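Ribonucleoside-diphosphate reductase subunit beta (PDB 4N83) forms the dimetal-cofactor subunit of a class Ib ribonucleotide reductase, which probably makes the deoxyribonucleotides needed for DNA synthesis. Local coordinates at residues A[21-30]-A[89-100]. Residues are numbered along the deposited sequence; the frame is centred on the assembly and turned at random.
Sequences TWEKLTEQFW and VFNNIQFMESVH. With MN (manganese (II) ion), chain J; MN (manganese (II) ion), chain I.
Trp30 meets the rim of a manganese-binding histidine: its CZ2 comes 3.6 Å from CD2 of His100, the two rings meeting rim to rim with their planes only 21° apart. A large indole suits this place because it offers both surface and a polar edge. Val99 puts CG1 over one face of the six-membered ring of Trp30, a CH-pi contact 4.1 Å from its centroid, and Met96 CE reaches Trp30 NE1 at 3.5 Å. The indole N-H itself is bonded to Asp190 OD2, which also takes the NE2 hydrogen bond of His100; one second-shell carboxylate thus links the tryptophan to the histidine and probably helps to fix the imidazole's rotation. With CG set between its backbone N and carbonyl carbon (chi1 62°), the indole turns back to helix 84-111 although the chain has already left helix 16-27.

Met96, bent at both chi2 and chi3, also brings its sulfur obliquely to the Phe29 ring, a Met-aromatic contact. Phe29 CE1 comes 3.6 Å from Phe95 CE2, at the edge of the Phe95 ring, and the Phe29 ring stacks on Phe29 of the second subunit, extending the core into the dimer interface. Farther back, segments 21-27 and 89-100 run nearly parallel, their axes at 25°. Leu25, Val89 and Ile93 pack beside Asn92, whose amide lies between Leu25 and Thr26, and Trp22 closes the end against Val89.

Another flank of helix 84-111 carries Glu97, whose OE1 and OE2 bridge the two manganese ions. A buried helix bearing carboxylate and histidine ligands is characteristic of the ferritin-like dimetal site of ribonucleotide reductase small subunits.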
loop_
_atom_site.group_PDB
_atom_site.type_symbol
_atom_site.label_atom_id
_atom_site.label_comp_id
_atom_site.label_asym_id
_atom_site.label_seq_id
_atom_site.Cartn_x
_atom_site.Cartn_y
_atom_site.Cartn_z
ATOM N N THR A 21 -0.277 -8.196 -13.114
ATOM C CA THR A 21 -0.681 -8.320 -11.711
ATOM C C THR A 21 -0.992 -6.958 -11.095
ATOM O O THR A 21 -1.908 -6.835 -10.282
ATOM C CB THR A 21 0.391 -9.025 -10.861
ATOM O OG1 THR A 21 0.818 -10.224 -11.520
ATOM C CG2 THR A 21 -0.170 -9.375 -9.484
ATOM N N TRP A 22 -0.220 -5.944 -11.478
ATOM C CA TRP A 22 -0.506 -4.570 -11.078
ATOM C C TRP A 22 -1.843 -4.118 -11.668
ATOM O O TRP A 22 -2.701 -3.608 -10.948
ATOM C CB TRP A 22 0.618 -3.635 -11.531
ATOM C CG TRP A 22 0.338 -2.182 -11.284
ATOM C CD1 TRP A 22 -0.290 -1.317 -12.129
ATOM C CD2 TRP A 22 0.683 -1.424 -10.118
ATOM N NE1 TRP A 22 -0.361 -0.068 -11.563
ATOM C CE2 TRP A 22 0.230 -0.105 -10.330
ATOM C CE3 TRP A 22 1.330 -1.730 -8.915
ATOM C CZ2 TRP A 22 0.400 0.905 -9.383
ATOM C CZ3 TRP A 22 1.499 -0.722 -7.974
ATOM C CH2 TRP A 22 1.037 0.578 -8.217
ATOM N N GLU A 23 -2.004 -4.311 -12.975
ATOM C CA GLU A 23 -3.243 -3.963 -13.670
ATOM C C GLU A 23 -4.461 -4.572 -12.987
ATOM O O GLU A 23 -5.385 -3.856 -12.601
ATOM C CB GLU A 23 -3.196 -4.433 -15.126
ATOM C CG GLU A 23 -2.384 -3.535 -16.049
ATOM C CD GLU A 23 -2.311 -4.057 -17.475
ATOM O OE1 GLU A 23 -2.574 -5.261 -17.696
ATOM O OE2 GLU A 23 -1.983 -3.257 -18.379
ATOM N N LYS A 24 -4.443 -5.893 -12.832
ATOM C CA LYS A 24 -5.578 -6.629 -12.276
ATOM C C LYS A 24 -5.944 -6.168 -10.870
ATOM O O LYS A 24 -7.114 -5.930 -10.580
ATOM C CB LYS A 24 -5.289 -8.134 -12.272
ATOM C CG LYS A 24 -6.412 -8.979 -11.683
ATOM C CD LYS A 24 -6.552 -10.319 -12.387
ATOM C CE LYS A 24 -7.299 -10.174 -13.706
ATOM N NZ LYS A 24 -7.518 -11.487 -14.374
ATOM N N LEU A 25 -4.942 -6.037 -10.005
ATOM C CA LEU A 25 -5.182 -5.659 -8.611
ATOM C C LEU A 25 -5.669 -4.218 -8.470
ATOM O O LEU A 25 -6.580 -3.945 -7.688
ATOM C CB LEU A 25 -3.927 -5.878 -7.762
ATOM C CG LEU A 25 -3.577 -7.333 -7.434
ATOM C CD1 LEU A 25 -2.143 -7.448 -6.938
ATOM C CD2 LEU A 25 -4.545 -7.908 -6.410
ATOM N N THR A 26 -5.067 -3.302 -9.224
ATOM C CA THR A 26 -5.499 -1.904 -9.218
ATOM C C THR A 26 -6.915 -1.754 -9.782
ATOM O O THR A 26 -7.710 -0.960 -9.279
ATOM C CB THR A 26 -4.537 -1.009 -10.021
ATOM O OG1 THR A 26 -4.325 -1.571 -11.324
ATOM C CG2 THR A 26 -3.206 -0.871 -9.292
ATOM N N GLU A 27 -7.220 -2.517 -10.829
ATOM C CA GLU A 27 -8.581 -2.589 -11.362
ATOM C C GLU A 27 -9.538 -3.238 -10.357
ATOM O O GLU A 27 -10.734 -2.942 -10.354
ATOM C CB GLU A 27 -8.608 -3.362 -12.684
ATOM C CG GLU A 27 -8.051 -2.592 -13.873
ATOM C CD GLU A 27 -8.011 -3.418 -15.150
ATOM O OE1 GLU A 27 -7.939 -4.664 -15.068
ATOM O OE2 GLU A 27 -8.050 -2.819 -16.245
ATOM N N GLN A 28 -9.005 -4.120 -9.510
ATOM C CA GLN A 28 -9.780 -4.749 -8.436
ATOM C C GLN A 28 -9.724 -3.957 -7.119
ATOM O O GLN A 28 -9.751 -4.546 -6.037
ATOM C CB GLN A 28 -9.290 -6.184 -8.197
ATOM C CG GLN A 28 -9.696 -7.180 -9.270
ATOM C CD GLN A 28 -9.175 -8.581 -8.995
ATOM O OE1 GLN A 28 -8.813 -8.913 -7.862
ATOM N NE2 GLN A 28 -9.137 -9.413 -10.030
ATOM N N PHE A 29 -9.648 -2.630 -7.211
ATOM C CA PHE A 29 -9.679 -1.751 -6.035
ATOM C C PHE A 29 -11.114 -1.627 -5.515
ATOM O O PHE A 29 -12.057 -1.565 -6.306
ATOM C CB PHE A 29 -9.116 -0.369 -6.402
ATOM C CG PHE A 29 -9.316 0.688 -5.346
ATOM C CD1 PHE A 29 -8.288 1.022 -4.473
ATOM C CD2 PHE A 29 -10.522 1.374 -5.246
ATOM C CE1 PHE A 29 -8.467 2.005 -3.510
ATOM C CE2 PHE A 29 -10.707 2.353 -4.284
ATOM C CZ PHE A 29 -9.677 2.670 -3.415
ATOM N N TRP A 30 -11.274 -1.585 -4.193
ATOM C CA TRP A 30 -12.601 -1.425 -3.584
ATOM C C TRP A 30 -12.545 -0.916 -2.142
ATOM O O TRP A 30 -11.493 -0.954 -1.496
ATOM C CB TRP A 30 -13.374 -2.745 -3.632
ATOM C CG TRP A 30 -12.728 -3.863 -2.871
ATOM C CD1 TRP A 30 -11.723 -4.673 -3.303
ATOM C CD2 TRP A 30 -13.055 -4.299 -1.547
ATOM N NE1 TRP A 30 -11.396 -5.586 -2.331
ATOM C CE2 TRP A 30 -12.200 -5.378 -1.241
ATOM C CE3 TRP A 30 -13.985 -3.881 -0.588
ATOM C CZ2 TRP A 30 -12.247 -6.047 -0.016
ATOM C CZ3 TRP A 30 -14.031 -4.547 0.632
ATOM C CH2 TRP A 30 -13.166 -5.619 0.905
ATOM N N VAL A 89 3.953 -3.719 -6.656
ATOM C CA VAL A 89 2.817 -4.637 -6.542
ATOM C C VAL A 89 2.560 -4.980 -5.072
ATOM O O VAL A 89 1.412 -5.017 -4.638
ATOM C CB VAL A 89 3.029 -5.936 -7.355
ATOM C CG1 VAL A 89 1.874 -6.905 -7.137
ATOM C CG2 VAL A 89 3.174 -5.625 -8.839
ATOM N N PHE A 90 3.630 -5.210 -4.310
ATOM C CA PHE A 90 3.510 -5.531 -2.882
ATOM C C PHE A 90 3.017 -4.358 -2.036
ATOM O O PHE A 90 2.389 -4.568 -0.998
ATOM C CB PHE A 90 4.829 -6.080 -2.320
ATOM C CG PHE A 90 5.029 -7.547 -2.580
ATOM C CD1 PHE A 90 4.136 -8.476 -2.065
ATOM C CD2 PHE A 90 6.102 -8.001 -3.334
ATOM C CE1 PHE A 90 4.305 -9.828 -2.302
ATOM C CE2 PHE A 90 6.276 -9.353 -3.573
ATOM C CZ PHE A 90 5.377 -10.268 -3.057
ATOM N N ASN A 91 3.297 -3.132 -2.474
ATOM C CA ASN A 91 2.736 -1.948 -1.820
ATOM C C ASN A 91 1.225 -1.922 -1.997
ATOM O O ASN A 91 0.486 -1.654 -1.046
ATOM C CB ASN A 91 3.352 -0.662 -2.376
ATOM C CG ASN A 91 4.837 -0.552 -2.087
ATOM O OD1 ASN A 91 5.318 -1.016 -1.051
ATOM N ND2 ASN A 91 5.573 0.072 -3.004
ATOM N N ASN A 92 0.780 -2.211 -3.219
ATOM C CA ASN A 92 -0.640 -2.383 -3.515
ATOM C C ASN A 92 -1.249 -3.553 -2.740
ATOM O O ASN A 92 -2.353 -3.438 -2.208
ATOM C CB ASN A 92 -0.854 -2.596 -5.019
ATOM C CG ASN A 92 -2.262 -3.047 -5.347
ATOM O OD1 ASN A 92 -2.494 -4.223 -5.614
ATOM N ND2 ASN A 92 -3.213 -2.121 -5.301
ATOM N N ILE A 93 -0.529 -4.673 -2.683
ATOM C CA ILE A 93 -0.985 -5.845 -1.935
ATOM C C ILE A 93 -1.168 -5.494 -0.463
ATOM O O ILE A 93 -2.210 -5.786 0.119
ATOM C CB ILE A 93 -0.004 -7.035 -2.060
ATOM C CG1 ILE A 93 -0.008 -7.581 -3.492
ATOM C CG2 ILE A 93 -0.379 -8.145 -1.082
ATOM C CD1 ILE A 93 1.178 -8.458 -3.837
ATOM N N GLN A 94 -0.157 -4.858 0.125
ATOM C CA GLN A 94 -0.175 -4.524 1.551
ATOM C C GLN A 94 -1.305 -3.569 1.925
ATOM O O GLN A 94 -1.907 -3.707 2.994
ATOM C CB GLN A 94 1.160 -3.919 1.982
ATOM C CG GLN A 94 1.306 -3.818 3.491
ATOM C CD GLN A 94 2.674 -3.336 3.917
ATOM O OE1 GLN A 94 3.297 -2.522 3.234
ATOM N NE2 GLN A 94 3.154 -3.836 5.054
ATOM N N PHE A 95 -1.578 -2.598 1.056
ATOM C CA PHE A 95 -2.691 -1.670 1.263
ATOM C C PHE A 95 -4.034 -2.403 1.255
ATOM O O PHE A 95 -4.872 -2.173 2.127
ATOM C CB PHE A 95 -2.687 -0.558 0.208
ATOM C CG PHE A 95 -4.010 0.140 0.057
ATOM C CD1 PHE A 95 -4.601 0.786 1.137
ATOM C CD2 PHE A 95 -4.667 0.151 -1.165
ATOM C CE1 PHE A 95 -5.824 1.421 0.999
ATOM C CE2 PHE A 95 -5.886 0.789 -1.310
ATOM C CZ PHE A 95 -6.466 1.426 -0.227
ATOM N N MET A 96 -4.233 -3.283 0.278
ATOM C CA MET A 96 -5.476 -4.055 0.185
ATOM C C MET A 96 -5.657 -5.008 1.369
ATOM O O MET A 96 -6.787 -5.299 1.753
ATOM C CB MET A 96 -5.548 -4.830 -1.139
ATOM C CG MET A 96 -5.711 -3.959 -2.380
ATOM S SD MET A 96 -7.018 -2.716 -2.271
ATOM C CE MET A 96 -8.424 -3.724 -1.804
ATOM N N GLU A 97 -4.554 -5.482 1.948
ATOM C CA GLU A 97 -4.622 -6.314 3.153
ATOM C C GLU A 97 -5.161 -5.514 4.346
ATOM O O GLU A 97 -5.838 -6.070 5.211
ATOM C CB GLU A 97 -3.251 -6.915 3.497
ATOM C CG GLU A 97 -2.663 -7.850 2.442
ATOM C CD GLU A 97 -3.383 -9.183 2.320
ATOM O OE1 GLU A 97 -4.445 -9.369 2.951
ATOM O OE2 GLU A 97 -2.882 -10.056 1.578
ATOM N N SER A 98 -4.860 -4.216 4.385
ATOM C CA SER A 98 -5.422 -3.317 5.403
ATOM C C SER A 98 -6.910 -3.052 5.165
ATOM O O SER A 98 -7.677 -2.913 6.120
ATOM C CB SER A 98 -4.656 -1.987 5.465
ATOM O OG SER A 98 -3.533 -2.077 6.325
ATOM N N VAL A 99 -7.309 -2.973 3.896
ATOM C CA VAL A 99 -8.720 -2.801 3.538
ATOM C C VAL A 99 -9.516 -4.031 3.969
ATOM O O VAL A 99 -10.641 -3.906 4.456
ATOM C CB VAL A 99 -8.912 -2.558 2.024
ATOM C CG1 VAL A 99 -10.392 -2.540 1.655
ATOM C CG2 VAL A 99 -8.255 -1.250 1.605
ATOM N N HIS A 100 -8.925 -5.212 3.791
ATOM C CA HIS A 100 -9.543 -6.461 4.238
ATOM C C HIS A 100 -9.712 -6.465 5.758
ATOM O O HIS A 100 -10.749 -6.885 6.273
ATOM C CB HIS A 100 -8.712 -7.679 3.811
ATOM C CG HIS A 100 -8.531 -7.809 2.330
ATOM N ND1 HIS A 100 -7.604 -8.657 1.765
ATOM C CD2 HIS A 100 -9.142 -7.181 1.297
ATOM C CE1 HIS A 100 -7.662 -8.558 0.449
ATOM N NE2 HIS A 100 -8.587 -7.667 0.139
HETATM MN MN MN J . -6.139 -10.785 3.152
HETATM MN MN MN I . -2.456 -11.768 0.347
#